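Local coordinates for dehydratase, IlvD/Edd family (Caulobacter crescentus, PDB 5OYN), which catalyses the dehydration of D-xylonate to 2-dehydro-3-deoxy-D-arabinonate, and of D-gluconate with similar efficiency, using a [2Fe-2S] cluster and magnesium, at the Fe2/s2 (inorganic) cluster site. Sequence-based numbering; all coordinates share one arbitrary frame. Chains: chain A/B, Dehydratase, IlvD/Edd family.

The Fe2/s2 (inorganic) cluster site. Residues chain A 69, 100, 102, 137-138, 209-210, 216; chain B 39. With FES (Fe2/s2 (inorganic) cluster), chain C.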
ATOM      1  N   CYS A  69      -4.955 -13.359 -11.482  1.00 58.44           N
ATOM      2  CA  CYS A  69      -4.419 -14.627 -10.992  1.00 53.63           C
ATOM      3  C   CYS A  69      -3.112 -14.462 -10.238  1.00 55.05           C
ATOM      4  O   CYS A  69      -2.781 -15.319  -9.409  1.00 58.55           O
ATOM      5  CB  CYS A  69      -4.193 -15.585 -12.147  1.00 54.28           C
ATOM      6  SG  CYS A  69      -5.606 -15.735 -13.203  1.00 63.55           S
ATOM      7  N   PHE A 100      -2.424 -12.202 -18.592  1.00 63.79           N
ATOM      8  CA  PHE A 100      -3.692 -12.647 -18.023  1.00 58.84           C
ATOM      9  C   PHE A 100      -4.325 -13.514 -19.101  1.00 62.73           C
ATOM     10  O   PHE A 100      -4.868 -12.991 -20.078  1.00 67.81           O
ATOM     11  CB  PHE A 100      -4.580 -11.466 -17.641  1.00 59.56           C
ATOM     12  CG  PHE A 100      -5.955 -11.852 -17.149  1.00 65.09           C
ATOM     13  CD1 PHE A 100      -6.201 -13.114 -16.610  1.00 62.36           C
ATOM     14  CD2 PHE A 100      -7.007 -10.936 -17.211  1.00 63.88           C
ATOM     15  CE1 PHE A 100      -7.465 -13.463 -16.167  1.00 60.52           C
ATOM     16  CE2 PHE A 100      -8.281 -11.282 -16.765  1.00 62.03           C
ATOM     17  CZ  PHE A 100      -8.508 -12.554 -16.245  1.00 62.90           C
ATOM     18  N   ASN A 102      -7.008 -15.350 -19.375  1.00 66.95           N
ATOM     19  CA  ASN A 102      -8.440 -15.393 -19.658  1.00 65.21           C
ATOM     20  C   ASN A 102      -8.861 -14.309 -20.653  1.00 70.87           C
ATOM     21  O   ASN A 102      -9.702 -14.561 -21.523  1.00 75.26           O
ATOM     22  CB  ASN A 102      -9.240 -15.266 -18.365  1.00 66.19           C
ATOM     23  CG  ASN A 102      -9.609 -16.608 -17.753  1.00 67.70           C
ATOM     24  OD1 ASN A 102      -9.138 -17.669 -18.176  1.00 74.85           O
ATOM     25  ND2 ASN A 102     -10.465 -16.562 -16.739  1.00 67.81           N
ATOM     26  N   CYS A 137      -0.537 -17.219 -13.042  1.00 53.83           N
ATOM     27  CA  CYS A 137      -1.252 -17.434 -14.294  1.00 60.93           C
ATOM     28  C   CYS A 137      -0.394 -18.237 -15.259  1.00 63.06           C
ATOM     29  O   CYS A 137       0.837 -18.136 -15.240  1.00 59.91           O
ATOM     30  CB  CYS A 137      -1.632 -16.102 -14.941  1.00 61.94           C
ATOM     31  SG  CYS A 137      -2.965 -16.240 -16.176  1.00 70.43           S
ATOM     32  N   ASP A 138      -1.069 -19.014 -16.120  1.00 62.65           N
ATOM     33  CA  ASP A 138      -0.447 -20.086 -16.916  1.00 67.12           C
ATOM     34  C   ASP A 138       0.987 -19.833 -17.397  1.00 68.17           C
ATOM     35  O   ASP A 138       1.884 -20.613 -17.093  1.00 63.15           O
ATOM     36  CB  ASP A 138      -1.308 -20.423 -18.149  1.00 70.09           C
ATOM     37  CG  ASP A 138      -2.773 -20.686 -17.812  1.00 74.79           C
ATOM     38  OD1 ASP A 138      -3.016 -21.281 -16.722  1.00 72.69           O
ATOM     39  OD2 ASP A 138      -3.659 -20.411 -18.679  1.00 80.55           O
ATOM     40  N   HIS A 209      -4.940 -18.327  -8.713  1.00 50.22           N
ATOM     41  CA  HIS A 209      -5.071 -18.770 -10.096  1.00 49.67           C
ATOM     42  C   HIS A 209      -6.146 -19.853 -10.196  1.00 51.72           C
ATOM     43  O   HIS A 209      -6.825 -20.175  -9.213  1.00 53.61           O
ATOM     44  CB  HIS A 209      -3.716 -19.220 -10.659  1.00 49.18           C
ATOM     45  CG  HIS A 209      -3.137 -20.448 -10.018  1.00 49.92           C
ATOM     46  ND1 HIS A 209      -3.710 -21.697 -10.137  1.00 45.39           N
ATOM     47  CD2 HIS A 209      -1.998 -20.623  -9.302  1.00 45.90           C
ATOM     48  CE1 HIS A 209      -2.973 -22.578  -9.484  1.00 47.06           C
ATOM     49  NE2 HIS A 209      -1.923 -21.954  -8.975  1.00 48.41           N
ATOM     50  N   CYS A 210      -6.334 -20.391 -11.405  1.00 49.30           N
ATOM     51  CA  CYS A 210      -7.363 -21.407 -11.621  1.00 52.28           C
ATOM     52  C   CYS A 210      -7.204 -22.539 -10.612  1.00 49.12           C
ATOM     53  O   CYS A 210      -6.087 -22.984 -10.344  1.00 51.96           O
ATOM     54  CB  CYS A 210      -7.285 -21.932 -13.057  1.00 50.43           C
ATOM     55  SG  CYS A 210      -7.787 -20.679 -14.276  1.00 61.73           S
ATOM     56  N   ALA A 216      -1.850 -23.569 -14.813  1.00 53.49           N
ATOM     57  CA  ALA A 216      -1.228 -22.835 -13.713  1.00 49.28           C
ATOM     58  C   ALA A 216      -0.856 -23.768 -12.572  1.00 47.84           C
ATOM     59  O   ALA A 216       0.274 -23.733 -12.071  1.00 49.53           O
ATOM     60  CB  ALA A 216      -2.161 -21.728 -13.217  1.00 54.39           C
TER
ATOM     61  N   ARG B  39     -12.657 -13.850 -13.849  1.00 68.44           N
ATOM     62  CA  ARG B  39     -11.474 -13.649 -13.015  1.00 60.99           C
ATOM     63  C   ARG B  39     -11.298 -12.194 -12.584  1.00 61.27           C
ATOM     64  O   ARG B  39     -10.684 -11.930 -11.540  1.00 55.73           O
ATOM     65  CB  ARG B  39     -10.226 -14.138 -13.751  1.00 58.36           C
ATOM     66  CG  ARG B  39      -9.077 -14.480 -12.813  1.00 60.70           C
ATOM     67  CD  ARG B  39      -9.519 -15.527 -11.807  1.00 62.78           C
ATOM     68  NE  ARG B  39     -10.128 -16.633 -12.533  1.00 66.06           N
ATOM     69  CZ  ARG B  39      -9.466 -17.694 -12.967  1.00 56.99           C
ATOM     70  NH1 ARG B  39      -8.172 -17.799 -12.711  1.00 62.50           N
ATOM     71  NH2 ARG B  39     -10.100 -18.643 -13.645  1.00 59.80           N
TER
HETATM   72 FE1  FES C 602      -4.746 -17.015 -14.911  1.00 73.53          FE
HETATM   73 FE2  FES C 602      -6.353 -19.495 -15.678  1.00 79.41          FE
HETATM   74  S1  FES C 602      -6.678 -17.327 -15.927  1.00 67.11           S
HETATM   75  S2  FES C 602      -4.747 -19.106 -14.218  1.00 56.24           S
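The [2Fe-2S] cluster of this IlvD/Edd dehydratase lies in an almost completely enclosed pocket, lined by loops of chain A and flanked on one side by an arginine from chain B. FE1 is held in near-tetrahedral geometry by its two bridging sulfides and by the thiolate sulfurs SG of A:Cys69 and A:Cys137, each at 2.3 Å, with 120° between them. The two cysteines reach it differently: SG of A:Cys69 is anti to its carbonyl carbon (chi1 -50°), whereas that of A:Cys137 is anti to its backbone N (chi1 -161°). FE2 binds SG of A:Cys210 at 2.3 Å besides the two sulfides; a further ligand may be unseen, and in this family a substrate hydroxyl probably binds at this iron. On its flank stands A:Asp138, a magnesium ligand whose carboxylate OD1 is 3.9 Å from FE2, so cluster and magnesium site adjoin. A:Asn102 turns its amide OD1 towards sulfide S1, 3.4 Å away, while methyl CB of A:Ala216 packs near S2 and over the rim of the A:His209 ring. That imidazole donates from ND1 to the carbonyl O of A:Cys210 (2.7 Å), steadying the ligand's backbone. B:Arg39, bent at chi2 and chi3, lays CB against CZ of A:Phe100 and points its guanidinium edge at A:Cys210, NH2 donating in plane to SG at 3.1 Å; its charge may stabilise the thiolate. An alanine here would probably leave that sulfur without this donor and without the nearby charge. The cysteines thus converge from separate loops, with A:Ala216 in the first turn of helix 215-225 and B:Arg39 ending helix 30-39 of the neighbouring subunit in the homotetramer.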